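Acarbose Kinase Mak1 (Uncultured bacterium, PDB 6WB4) phosphorylates the antidiabetic drug acarbose, probably with ATP as phosphoryl donor, as a carbohydrate kinase of the pfkB (ribokinase-like) family. Local coordinates at residues G30-V34 / G112-S116; L69-L74 / H304-V310; A195-D199 / D217-R223; A224-V228 / F273-Y277; S268-F273 / A287-G293. All coordinates share one frame; numbering follows the deposited sequence.

Interaction 1: G30-V34 / G112-S116; sequences GGVGV and GTRRS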
# COMPACT_ATOMS: atom_id res chain seq x y z
N GLY B 30 -13.36 2.67 18.06
CA GLY B 30 -13.17 1.88 16.87
C GLY B 30 -12.88 2.65 15.59
O GLY B 30 -13.05 3.87 15.53
N GLY B 31 -12.44 1.91 14.57
CA GLY B 31 -12.31 2.45 13.22
C GLY B 31 -10.91 2.76 12.71
O GLY B 31 -10.73 3.02 11.52
N VAL B 32 -9.92 2.72 13.59
CA VAL B 32 -8.58 3.11 13.18
C VAL B 32 -7.95 2.05 12.28
O VAL B 32 -8.14 0.84 12.46
CB VAL B 32 -7.66 3.40 14.39
CG1 VAL B 32 -7.19 2.12 15.05
CG2 VAL B 32 -6.46 4.23 13.96
N GLY B 33 -7.21 2.54 11.29
CA GLY B 33 -6.48 1.69 10.38
C GLY B 33 -5.32 2.46 9.78
O GLY B 33 -5.10 3.62 10.09
N VAL B 34 -4.59 1.80 8.89
CA VAL B 34 -3.41 2.40 8.28
C VAL B 34 -3.57 2.44 6.75
O VAL B 34 -3.88 1.44 6.11
CB VAL B 34 -2.15 1.61 8.68
CG1 VAL B 34 -1.08 1.76 7.65
CG2 VAL B 34 -1.67 2.04 10.07
N GLY B 112 -3.95 -8.85 13.02
CA GLY B 112 -3.24 -7.61 12.77
C GLY B 112 -4.07 -6.35 12.61
O GLY B 112 -5.30 -6.36 12.73
N THR B 113 -3.38 -5.24 12.38
CA THR B 113 -3.98 -3.93 12.21
C THR B 113 -4.78 -3.81 10.91
O THR B 113 -4.36 -4.35 9.89
CB THR B 113 -2.90 -2.85 12.24
OG1 THR B 113 -2.16 -2.96 13.46
CG2 THR B 113 -3.49 -1.46 12.09
N ARG B 114 -5.91 -3.11 10.95
CA ARG B 114 -6.68 -2.82 9.75
C ARG B 114 -5.84 -1.97 8.81
O ARG B 114 -5.19 -1.03 9.25
CB ARG B 114 -7.98 -2.07 10.08
CG ARG B 114 -8.86 -2.71 11.12
CD ARG B 114 -10.11 -1.87 11.33
NE ARG B 114 -10.85 -2.24 12.54
CZ ARG B 114 -10.66 -1.69 13.73
NH1 ARG B 114 -9.76 -0.73 13.90
NH2 ARG B 114 -11.39 -2.10 14.76
N ARG B 115 -5.91 -2.27 7.52
CA ARG B 115 -5.10 -1.54 6.55
C ARG B 115 -5.84 -1.37 5.24
O ARG B 115 -6.74 -2.12 4.92
CB ARG B 115 -3.77 -2.24 6.33
CG ARG B 115 -3.88 -3.68 5.86
CD ARG B 115 -2.63 -4.46 6.27
NE ARG B 115 -2.62 -4.67 7.71
CZ ARG B 115 -1.60 -5.19 8.39
NH1 ARG B 115 -0.48 -5.54 7.77
NH2 ARG B 115 -1.72 -5.34 9.71
N SER B 116 -5.47 -0.33 4.50
CA SER B 116 -6.05 -0.08 3.19
C SER B 116 -4.98 0.33 2.21
O SER B 116 -3.95 0.89 2.59
CB SER B 116 -7.12 1.02 3.26
OG SER B 116 -8.13 0.73 4.20
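The parallel bridge between V34 and R115 opens the pairing of strands 34-39 and 115-120, the two inner strands of the small four-stranded sheet, which in pfkB kinases forms the lid beside the sugar site. Here V34 N donates to R114 O at 2.9 Å, and S116 N donates to V34 O, also at 2.9 Å, with an angle of 158° at the hydrogen. R115 lies between these two bonds.

Just before the strand, the glycine-rich turn is held by a side chain. R114 runs extended from CG to NE, which carries its guanidinium past G33 to V32, whose side chain it crosses at about a right angle. NH1 meets V32 O in the carbonyl plane, on a lone pair, at 2.7 Å, and that oxygen lies in the guanidinium plane. G31 N sits over one guanidinium face. R115 turns back instead: NE and NH2 both grip T113 O from the side.

D82 forms a salt bridge with R114 NH2 and D87 one with R115 NH2; D87 also bonds T113 OG1. Two buried arginines thus have their charge balanced by carboxylates, while the carbonyls help fix the rotation of each guanidinium.

Interaction 2: L69-L74 / H304-V310; sequences LGVHAL and HTSFVDV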
# COMPACT_ATOMS: atom_id res chain seq x y z
N LEU B 69 -9.05 13.75 15.99
CA LEU B 69 -8.15 14.85 15.63
C LEU B 69 -8.88 16.19 15.59
O LEU B 69 -8.38 17.19 16.12
CB LEU B 69 -7.50 14.58 14.28
CG LEU B 69 -6.24 13.73 14.16
CD1 LEU B 69 -5.98 13.43 12.70
CD2 LEU B 69 -5.04 14.48 14.77
N GLY B 70 -10.06 16.20 14.97
CA GLY B 70 -10.88 17.40 14.91
C GLY B 70 -11.22 17.94 16.29
O GLY B 70 -11.11 19.14 16.54
N VAL B 71 -11.63 17.05 17.17
CA VAL B 71 -11.96 17.40 18.54
C VAL B 71 -10.76 17.96 19.30
O VAL B 71 -10.85 18.97 20.01
CB VAL B 71 -12.52 16.18 19.30
CG1 VAL B 71 -12.61 16.47 20.78
CG2 VAL B 71 -13.89 15.80 18.74
N HIS B 72 -9.63 17.28 19.16
CA HIS B 72 -8.41 17.71 19.83
C HIS B 72 -7.96 19.08 19.31
O HIS B 72 -7.56 19.95 20.07
CB HIS B 72 -7.31 16.68 19.63
CG HIS B 72 -6.09 16.93 20.45
ND1 HIS B 72 -5.09 17.80 20.06
CD2 HIS B 72 -5.69 16.42 21.64
CE1 HIS B 72 -4.14 17.81 20.98
NE2 HIS B 72 -4.48 16.98 21.94
N ALA B 73 -8.10 19.27 18.00
CA ALA B 73 -7.69 20.50 17.34
C ALA B 73 -8.44 21.71 17.90
O ALA B 73 -7.93 22.83 17.90
CB ALA B 73 -7.92 20.39 15.82
N LEU B 74 -9.66 21.47 18.38
CA LEU B 74 -10.51 22.50 18.96
C LEU B 74 -10.26 22.68 20.46
O LEU B 74 -11.05 23.31 21.17
CB LEU B 74 -11.98 22.16 18.71
CG LEU B 74 -12.40 22.37 17.25
CD1 LEU B 74 -13.75 21.74 16.97
CD2 LEU B 74 -12.46 23.85 16.96
N HIS B 304 -7.14 13.73 6.24
CA HIS B 304 -7.05 14.23 7.62
C HIS B 304 -5.81 15.08 7.82
O HIS B 304 -4.98 14.81 8.70
CB HIS B 304 -7.08 13.06 8.63
CG HIS B 304 -5.96 12.08 8.47
ND1 HIS B 304 -4.77 12.19 9.15
CD2 HIS B 304 -5.86 10.96 7.71
CE1 HIS B 304 -3.98 11.18 8.82
NE2 HIS B 304 -4.62 10.43 7.94
N THR B 305 -5.67 16.14 7.03
CA THR B 305 -4.46 16.95 7.08
C THR B 305 -4.50 18.13 8.05
O THR B 305 -3.53 18.41 8.75
CB THR B 305 -4.11 17.49 5.69
OG1 THR B 305 -4.18 16.41 4.73
CG2 THR B 305 -2.71 18.05 5.69
N SER B 306 -5.63 18.82 8.08
CA SER B 306 -5.72 20.05 8.85
C SER B 306 -7.13 20.29 9.39
O SER B 306 -8.10 20.17 8.66
CB SER B 306 -5.29 21.24 7.99
OG SER B 306 -5.36 22.44 8.74
N PHE B 307 -7.22 20.63 10.67
CA PHE B 307 -8.53 20.86 11.29
C PHE B 307 -8.62 22.26 11.88
O PHE B 307 -7.67 22.77 12.45
CB PHE B 307 -8.80 19.81 12.37
CG PHE B 307 -8.84 18.39 11.83
CD1 PHE B 307 -7.67 17.67 11.64
CD2 PHE B 307 -10.04 17.81 11.50
CE1 PHE B 307 -7.70 16.39 11.13
CE2 PHE B 307 -10.08 16.51 10.99
CZ PHE B 307 -8.91 15.81 10.81
N VAL B 308 -9.78 22.88 11.69
CA VAL B 308 -9.99 24.24 12.17
C VAL B 308 -9.78 24.30 13.69
O VAL B 308 -10.17 23.38 14.41
CB VAL B 308 -11.40 24.74 11.80
CG1 VAL B 308 -12.48 24.00 12.60
CG2 VAL B 308 -11.51 26.24 12.01
N ASP B 309 -9.14 25.37 14.17
CA ASP B 309 -8.95 25.56 15.61
C ASP B 309 -10.03 26.48 16.16
O ASP B 309 -10.87 26.95 15.40
CB ASP B 309 -7.54 26.09 15.92
CG ASP B 309 -7.25 27.47 15.31
OD1 ASP B 309 -8.19 28.18 14.88
OD2 ASP B 309 -6.07 27.86 15.29
N VAL B 310 -10.02 26.72 17.48
CA VAL B 310 -11.05 27.54 18.13
C VAL B 310 -11.15 28.96 17.58
O VAL B 310 -12.23 29.43 17.24
CB VAL B 310 -10.82 27.65 19.66
CG1 VAL B 310 -11.69 28.74 20.26
CG2 VAL B 310 -11.08 26.33 20.33
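F307 is the main bump of this contact, and its hollow is the side of helix 65-73 left low by G70. The ring lies under the helix with one face toward the backbone: L69 C stands over its centre and G70 N nearer the rim. Since G70 has no side chain, its CA comes to 3.5 Å from F307 CD2.

The hollow has walls at both ends. On one side L69 CB rests 3.6 Å from F307 CE1, the two side chains crossing at about a right angle, and L69 CD1 reaches on toward H304 ND1. One helical turn later, A73 CB sits against F307 CB, again at 3.6 Å, so L69 lies against the ring and A73 against its root. F307 CG lies anti to its own carbonyl carbon (chi1 -62°), a setting that swings the ring under G70.

Where the helix ends, the roles reverse. L74 becomes the bump, dropping CD2 onto the backbone at V308 O, 3.5 Å away, with V308 CG1 and V310 CG2 each at 4.4 Å. D309 turns its carboxylate away to N-cap helix 310-318 and bond T312, while S268 of helix 265-280 touches F307.

No hydrogen bond joins the two segments, so their fit rests on apolar shape, and the polar end of D309 finds its partners within its own helix start.

Interaction 3: A195-D199 / D217-R223; sequences AYGAD and DVFARGR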
# COMPACT_ATOMS: atom_id res chain seq x y z
N ALA B 195 -28.03 3.18 13.97
CA ALA B 195 -29.02 4.16 13.55
C ALA B 195 -30.08 4.39 14.61
O ALA B 195 -30.53 5.52 14.81
CB ALA B 195 -29.66 3.73 12.25
N TYR B 196 -30.49 3.32 15.30
CA TYR B 196 -31.57 3.41 16.28
C TYR B 196 -31.04 3.56 17.70
O TYR B 196 -31.81 3.72 18.65
CB TYR B 196 -32.49 2.18 16.22
CG TYR B 196 -33.06 1.89 14.85
CD1 TYR B 196 -33.25 2.90 13.91
CD2 TYR B 196 -33.42 0.60 14.50
CE1 TYR B 196 -33.78 2.62 12.66
CE2 TYR B 196 -33.95 0.31 13.26
CZ TYR B 196 -34.13 1.32 12.35
OH TYR B 196 -34.65 1.02 11.11
N GLY B 197 -29.73 3.48 17.85
CA GLY B 197 -29.13 3.40 19.17
C GLY B 197 -28.37 4.63 19.64
O GLY B 197 -27.98 4.69 20.81
N ALA B 198 -28.17 5.60 18.77
CA ALA B 198 -27.38 6.77 19.15
C ALA B 198 -28.23 8.02 19.29
O ALA B 198 -29.26 8.16 18.64
CB ALA B 198 -26.25 7.01 18.14
N ASP B 199 -27.78 8.93 20.14
CA ASP B 199 -28.49 10.18 20.39
C ASP B 199 -28.34 11.13 19.20
O ASP B 199 -29.30 11.79 18.80
CB ASP B 199 -27.98 10.84 21.68
CG ASP B 199 -28.17 9.96 22.91
OD1 ASP B 199 -29.32 9.51 23.16
OD2 ASP B 199 -27.19 9.68 23.63
N ASP B 217 -38.18 6.61 9.81
CA ASP B 217 -37.90 5.30 10.35
C ASP B 217 -36.97 5.39 11.56
O ASP B 217 -37.21 4.74 12.58
CB ASP B 217 -37.29 4.41 9.28
CG ASP B 217 -36.93 3.04 9.80
OD1 ASP B 217 -37.82 2.37 10.37
OD2 ASP B 217 -35.76 2.64 9.65
N VAL B 218 -35.93 6.22 11.46
CA VAL B 218 -34.95 6.36 12.55
C VAL B 218 -35.56 6.88 13.85
O VAL B 218 -35.25 6.37 14.93
CB VAL B 218 -33.78 7.27 12.11
CG1 VAL B 218 -32.89 7.66 13.31
CG2 VAL B 218 -32.95 6.59 11.03
N PHE B 219 -36.43 7.88 13.76
CA PHE B 219 -37.13 8.41 14.93
C PHE B 219 -38.18 7.46 15.50
O PHE B 219 -38.45 7.44 16.70
CB PHE B 219 -37.78 9.75 14.60
CG PHE B 219 -36.79 10.85 14.40
CD1 PHE B 219 -35.69 10.98 15.23
CD2 PHE B 219 -36.97 11.78 13.38
CE1 PHE B 219 -34.78 11.99 15.04
CE2 PHE B 219 -36.07 12.80 13.20
CZ PHE B 219 -34.97 12.91 14.03
N ALA B 220 -38.83 6.70 14.61
CA ALA B 220 -39.86 5.75 15.02
C ALA B 220 -39.27 4.59 15.81
O ALA B 220 -39.82 4.16 16.82
CB ALA B 220 -40.62 5.22 13.80
N ARG B 221 -38.15 4.07 15.33
CA ARG B 221 -37.58 2.86 15.89
C ARG B 221 -36.37 3.12 16.79
O ARG B 221 -35.84 2.19 17.40
CB ARG B 221 -37.19 1.90 14.76
CG ARG B 221 -38.38 1.38 13.95
CD ARG B 221 -37.97 0.35 12.91
NE ARG B 221 -37.17 -0.73 13.48
CZ ARG B 221 -37.67 -1.88 13.91
NH1 ARG B 221 -38.97 -2.12 13.83
NH2 ARG B 221 -36.86 -2.81 14.42
N GLY B 222 -35.95 4.38 16.89
CA GLY B 222 -34.72 4.71 17.61
C GLY B 222 -34.78 5.87 18.59
O GLY B 222 -35.81 6.54 18.70
N ARG B 223 -33.67 6.13 19.28
CA ARG B 223 -33.64 7.14 20.33
C ARG B 223 -33.06 8.48 19.90
O ARG B 223 -32.92 9.39 20.71
CB ARG B 223 -32.83 6.63 21.53
CG ARG B 223 -31.37 6.39 21.20
CD ARG B 223 -30.57 5.97 22.43
NE ARG B 223 -30.39 7.08 23.36
CZ ARG B 223 -31.00 7.14 24.54
NH1 ARG B 223 -31.82 6.16 24.92
NH2 ARG B 223 -30.81 8.17 25.35
O HOH W 1 -31.56 10.67 22.53
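With CG anti to its carbonyl carbon (chi1 -55°), Y196 swings its ring back along the last turn of helix 211-221, while R223 first sets CG between its backbone N and carbonyl carbon and then bends at chi3 (-71°) to bring its guanidinium round to D199. These two reaching side chains carry the contact from opposite segments.

R221 CB stands almost exactly over the centre of the Y196 ring, a CH-pi contact of 3.8 Å to the centroid. R221 NE passes closer to the rim, near CE2, the guanidinium plane tilted 60° from the ring. At the ring's edge the OH of Y196 donates to D217 OD2, although the modelled spacing is too short to be trusted; the carboxylate stands nearly upright to the ring.

At the other end R223 takes hold of D199 side-on in a salt bridge, both nitrogens on one oxygen: NE lies 2.7 Å from D199 OD1 and meets it from above the carboxylate plane, while NH2 lies 3.0 Å from D199 OD1, on the syn lone pair of that oxygen. A water gives one hydrogen to D199 OD1 and another to R223 O. D199 OD2 is taken by T177 N. Between these ends R223 N donates to Y196 O at 3.1 Å.

The arrangement belongs to a beta-alpha-beta crossover of the large sheet: helix 211-221 links parallel neighbours 200-204 and 226-230, and its exit loop is tied to the turn leading into the first of them.

Interaction 4: A224-V228 / F273-Y277; sequences AQFVV and FLCHY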
# COMPACT_ATOMS: atom_id res chain seq x y z
N ALA B 224 -32.76 8.62 18.61
CA ALA B 224 -32.10 9.82 18.08
C ALA B 224 -32.89 11.08 18.37
O ALA B 224 -34.12 11.08 18.27
CB ALA B 224 -31.87 9.68 16.58
N GLN B 225 -32.19 12.13 18.77
CA GLN B 225 -32.81 13.44 19.00
C GLN B 225 -32.88 14.21 17.70
O GLN B 225 -33.76 15.04 17.50
CB GLN B 225 -32.04 14.24 20.04
CG GLN B 225 -32.02 13.61 21.42
CD GLN B 225 -31.04 14.30 22.34
OE1 GLN B 225 -30.63 15.43 22.09
NE2 GLN B 225 -30.63 13.61 23.40
N PHE B 226 -31.92 13.95 16.81
CA PHE B 226 -31.95 14.53 15.48
C PHE B 226 -31.12 13.70 14.50
O PHE B 226 -30.35 12.83 14.91
CB PHE B 226 -31.44 15.98 15.50
CG PHE B 226 -30.17 16.16 16.29
CD1 PHE B 226 -28.94 15.98 15.69
CD2 PHE B 226 -30.21 16.53 17.62
CE1 PHE B 226 -27.77 16.15 16.41
CE2 PHE B 226 -29.05 16.70 18.34
CZ PHE B 226 -27.83 16.52 17.73
N VAL B 227 -31.28 13.95 13.21
CA VAL B 227 -30.51 13.23 12.20
C VAL B 227 -29.86 14.23 11.26
O VAL B 227 -30.53 15.06 10.65
CB VAL B 227 -31.38 12.26 11.38
CG1 VAL B 227 -30.57 11.66 10.24
CG2 VAL B 227 -31.93 11.15 12.27
N VAL B 228 -28.54 14.17 11.16
CA VAL B 228 -27.82 15.06 10.27
C VAL B 228 -27.43 14.35 8.98
O VAL B 228 -26.63 13.42 8.99
CB VAL B 228 -26.56 15.62 10.93
CG1 VAL B 228 -25.84 16.56 9.97
CG2 VAL B 228 -26.92 16.33 12.23
N PHE B 273 -19.20 19.88 15.05
CA PHE B 273 -20.59 19.79 15.52
C PHE B 273 -20.60 19.37 16.99
O PHE B 273 -21.21 20.02 17.83
CB PHE B 273 -21.41 18.80 14.69
CG PHE B 273 -22.89 18.80 15.02
CD1 PHE B 273 -23.36 18.24 16.20
CD2 PHE B 273 -23.81 19.34 14.13
CE1 PHE B 273 -24.72 18.25 16.50
CE2 PHE B 273 -25.17 19.34 14.42
CZ PHE B 273 -25.62 18.79 15.61
N LEU B 274 -19.93 18.26 17.27
CA LEU B 274 -19.88 17.73 18.62
C LEU B 274 -19.34 18.75 19.62
O LEU B 274 -19.91 18.93 20.69
CB LEU B 274 -19.03 16.46 18.66
CG LEU B 274 -19.62 15.28 17.90
CD1 LEU B 274 -18.74 14.06 18.07
CD2 LEU B 274 -21.06 15.00 18.34
N CYS B 275 -18.26 19.43 19.25
CA CYS B 275 -17.62 20.36 20.17
C CYS B 275 -18.54 21.53 20.51
O CYS B 275 -18.66 21.91 21.67
CB CYS B 275 -16.29 20.87 19.60
SG CYS B 275 -14.96 19.67 19.82
N HIS B 276 -19.19 22.08 19.49
CA HIS B 276 -20.12 23.17 19.71
C HIS B 276 -21.33 22.73 20.53
O HIS B 276 -21.68 23.37 21.52
CB HIS B 276 -20.61 23.74 18.38
CG HIS B 276 -21.31 25.05 18.51
ND1 HIS B 276 -22.66 25.15 18.79
CD2 HIS B 276 -20.86 26.32 18.40
CE1 HIS B 276 -23.01 26.43 18.84
NE2 HIS B 276 -21.93 27.16 18.61
N TYR B 277 -21.95 21.62 20.12
CA TYR B 277 -23.20 21.18 20.72
C TYR B 277 -23.02 20.82 22.18
O TYR B 277 -23.85 21.17 23.01
CB TYR B 277 -23.78 19.99 19.96
CG TYR B 277 -25.19 19.65 20.38
CD1 TYR B 277 -26.27 20.38 19.90
CD2 TYR B 277 -25.45 18.60 21.24
CE1 TYR B 277 -27.57 20.08 20.28
CE2 TYR B 277 -26.75 18.29 21.63
CZ TYR B 277 -27.81 19.04 21.14
OH TYR B 277 -29.10 18.74 21.52
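F273 comes first on the helix and faces strand 226-230. With CG anti to its backbone N, its ring leaves the helix toward the sheet and meets two residues of the strand, F226 and V228, that come from the opposite direction. F273 CZ lies 3.5 Å from F226 CE1, and the two rings meet at a slant, centroids 5.6 Å apart and planes at 42°, neither stacked nor edge-to-face. Next to CZ on the rim, F273 CE2 touches V228 CG2 at 4.1 Å.

One turn on, the helix comes round to Y277. Four residues after F273 and with the same first torsion, Y277 sends its ring out on the same side. This ring slides past F226 in a T-shaped pair: the edge of F226 points at the face of Y277, with centroids 5.4 Å apart and planes at 66°. F226 CE2 is 3.9 Å from Y277 CZ. Beyond the ring, the phenol oxygen arrives at the edge of F226 and stops 3.7 Å from Q225 OE1.

The short strand and helix segments run at 145° to each other, their axes 13.6 Å apart, a gap spanned by side chains alone. Y200 and F202 of the adjoining strand extend the aromatic cluster, and A286 of helix 283-298 touches both F273 and Y277.

The helix is therefore joined to the sheet by aromatic rings and a valine methyl, a contact driven by dispersion and burial of apolar surface; the phenol oxygen and Q225 OE1 come near each other without a hydrogen bond.

Interaction 5: S268-F273 / A287-G293; sequences SFVAAF and ARAGAVG. With ATP (adenosine-5'-triphosphate), chain H.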
# COMPACT_ATOMS: atom_id res chain seq x y z
N SER B 268 -14.70 16.05 9.94
CA SER B 268 -14.56 17.39 10.49
C SER B 268 -15.90 18.03 10.82
O SER B 268 -16.01 18.79 11.79
CB SER B 268 -13.78 18.27 9.52
OG SER B 268 -12.45 17.80 9.42
N PHE B 269 -16.91 17.73 10.02
CA PHE B 269 -18.24 18.23 10.31
C PHE B 269 -18.62 17.72 11.70
O PHE B 269 -19.02 18.49 12.56
CB PHE B 269 -19.26 17.77 9.26
CG PHE B 269 -20.61 18.44 9.40
CD1 PHE B 269 -21.48 18.08 10.41
CD2 PHE B 269 -21.01 19.41 8.49
CE1 PHE B 269 -22.71 18.69 10.54
CE2 PHE B 269 -22.25 20.02 8.61
CZ PHE B 269 -23.10 19.66 9.63
N VAL B 270 -18.45 16.41 11.91
CA VAL B 270 -18.83 15.78 13.17
C VAL B 270 -18.04 16.36 14.35
O VAL B 270 -18.63 16.76 15.35
CB VAL B 270 -18.63 14.23 13.10
CG1 VAL B 270 -18.87 13.60 14.44
CG2 VAL B 270 -19.58 13.60 12.05
N ALA B 271 -16.71 16.43 14.22
CA ALA B 271 -15.86 16.92 15.31
C ALA B 271 -16.26 18.32 15.78
O ALA B 271 -16.38 18.57 16.99
CB ALA B 271 -14.40 16.91 14.89
N ALA B 272 -16.46 19.23 14.83
CA ALA B 272 -16.87 20.60 15.15
C ALA B 272 -18.31 20.66 15.66
O ALA B 272 -18.60 21.41 16.59
CB ALA B 272 -16.70 21.51 13.94
N PHE B 273 -19.20 19.88 15.05
CA PHE B 273 -20.59 19.79 15.52
C PHE B 273 -20.60 19.37 16.99
O PHE B 273 -21.21 20.02 17.83
CB PHE B 273 -21.41 18.80 14.69
CG PHE B 273 -22.89 18.80 15.02
CD1 PHE B 273 -23.36 18.24 16.20
CD2 PHE B 273 -23.81 19.34 14.13
CE1 PHE B 273 -24.72 18.25 16.50
CE2 PHE B 273 -25.17 19.34 14.42
CZ PHE B 273 -25.62 18.79 15.61
N ALA B 287 -24.83 22.83 13.95
CA ALA B 287 -24.79 22.45 12.54
C ALA B 287 -23.90 23.40 11.75
O ALA B 287 -23.14 22.96 10.88
CB ALA B 287 -26.20 22.43 11.96
N ARG B 288 -23.99 24.70 12.03
CA ARG B 288 -23.16 25.68 11.32
C ARG B 288 -21.70 25.54 11.70
O ARG B 288 -20.82 25.69 10.86
CB ARG B 288 -23.66 27.10 11.57
CG ARG B 288 -24.54 27.64 10.44
CD ARG B 288 -24.87 29.11 10.59
NE ARG B 288 -23.86 29.97 9.99
CZ ARG B 288 -23.20 30.92 10.65
NH1 ARG B 288 -23.44 31.14 11.94
NH2 ARG B 288 -22.29 31.65 10.02
N ALA B 289 -21.43 25.24 12.97
CA ALA B 289 -20.07 24.93 13.37
C ALA B 289 -19.58 23.75 12.53
O ALA B 289 -18.47 23.78 12.00
CB ALA B 289 -19.99 24.60 14.86
N GLY B 290 -20.44 22.74 12.40
CA GLY B 290 -20.16 21.56 11.60
C GLY B 290 -19.81 21.92 10.18
O GLY B 290 -18.86 21.38 9.61
N ALA B 291 -20.58 22.84 9.58
CA ALA B 291 -20.31 23.28 8.21
C ALA B 291 -18.94 23.96 8.07
O ALA B 291 -18.24 23.73 7.08
CB ALA B 291 -21.40 24.22 7.73
N VAL B 292 -18.56 24.77 9.07
CA VAL B 292 -17.26 25.45 9.05
C VAL B 292 -16.14 24.42 9.10
O VAL B 292 -15.18 24.48 8.31
CB VAL B 292 -17.09 26.47 10.23
CG1 VAL B 292 -15.66 26.99 10.30
CG2 VAL B 292 -18.08 27.63 10.10
N GLY B 293 -16.26 23.47 10.03
CA GLY B 293 -15.33 22.36 10.10
C GLY B 293 -15.23 21.67 8.75
O GLY B 293 -14.13 21.44 8.25
PG ATP H . -16.62 10.55 4.45
O1G ATP H . -15.70 10.73 3.26
O2G ATP H . -17.60 9.41 4.32
O3G ATP H . -15.94 10.64 5.79
PB ATP H . -18.64 12.10 3.24
O1B ATP H . -17.95 11.96 1.90
O2B ATP H . -19.88 11.28 3.54
O3B ATP H . -17.56 11.86 4.41
PA ATP H . -19.88 14.49 2.41
O1A ATP H . -21.29 13.95 2.42
O2A ATP H . -19.12 14.56 1.10
O3A ATP H . -19.00 13.65 3.46
O5' ATP H . -19.87 15.96 3.08
C5' ATP H . -19.91 16.10 4.50
C4' ATP H . -20.03 17.56 4.94
O4' ATP H . -18.82 18.28 4.69
C3' ATP H . -21.14 18.31 4.22
O3' ATP H . -22.31 18.40 5.03
C2' ATP H . -20.58 19.69 3.94
O2' ATP H . -21.08 20.64 4.89
C1' ATP H . -19.08 19.54 4.08
N9 ATP H . -18.58 19.49 2.68
C8 ATP H . -18.22 18.38 2.01
N7 ATP H . -17.83 18.67 0.75
C5 ATP H . -17.94 20.00 0.60
C6 ATP H . -17.70 20.97 -0.49
N6 ATP H . -17.23 20.55 -1.69
N1 ATP H . -17.95 22.28 -0.24
C2 ATP H . -18.41 22.70 0.95
N3 ATP H . -18.65 21.88 1.99
C4 ATP H . -18.44 20.54 1.87
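F269 and G290 meet where helices 268-273 and 287-293 come closest, their short axes 6.9 Å apart and running at 138°. G290 CA stands over the F269 ring, 3.7 Å from its centroid and 4° from the ring normal, in a CH-pi contact. The backbones themselves touch here: F269 CA approaches G290 O at 3.3 Å in a CA-H...O contact, and G290 CA returns one to F269 O. One turn on, G293 passes beside S268 and A272 a little less closely. A272 CB settles against A289 O at 3.5 Å.

Such small residues let helices 265-280 and 283-298 pack backbone to backbone. The first of them begins within the GAGD motif of the pfkB family, and F269 belongs to the ATP pocket. The ring has CG anti to its backbone N (chi1 -171°), its edge turned to the ribose, with CD2 3.8 Å from O2' of ATP.

Spacing widens away from G290. F273 CE2 meets the backbone at A287 N, while A287 CB lies 4.1 Å from F273 CE2, and A291 CB stays 4.4 Å from F269 CE2. On the far side of the second helix R288 points away, partly exposed, and gives its NH1 to L317 O.

From the N terminus, interaction 1 closes first, joining the turn after strand 24-29 to strand 115-120 within the small sheet. Before it closes, helix 65-73 has opened interaction 2, so the two cross; interaction 2 closes last, near the C terminus, and its long loop encloses the other three. Interaction 3 closes a short loop around the crossover from strand 200-204 to strand 226-230, and a probable backbone hydrogen bond between D199 and Q225 leads into interaction 4. Interactions 4 and 5 cross and share F273 on helix 265-280, which therefore joins strand 226-230 to helix 283-298. S268 and A271 bring that helix against F307 and G70 of interaction 2, leaving interaction 1 apart, about 26 Å from interaction 4 between centres.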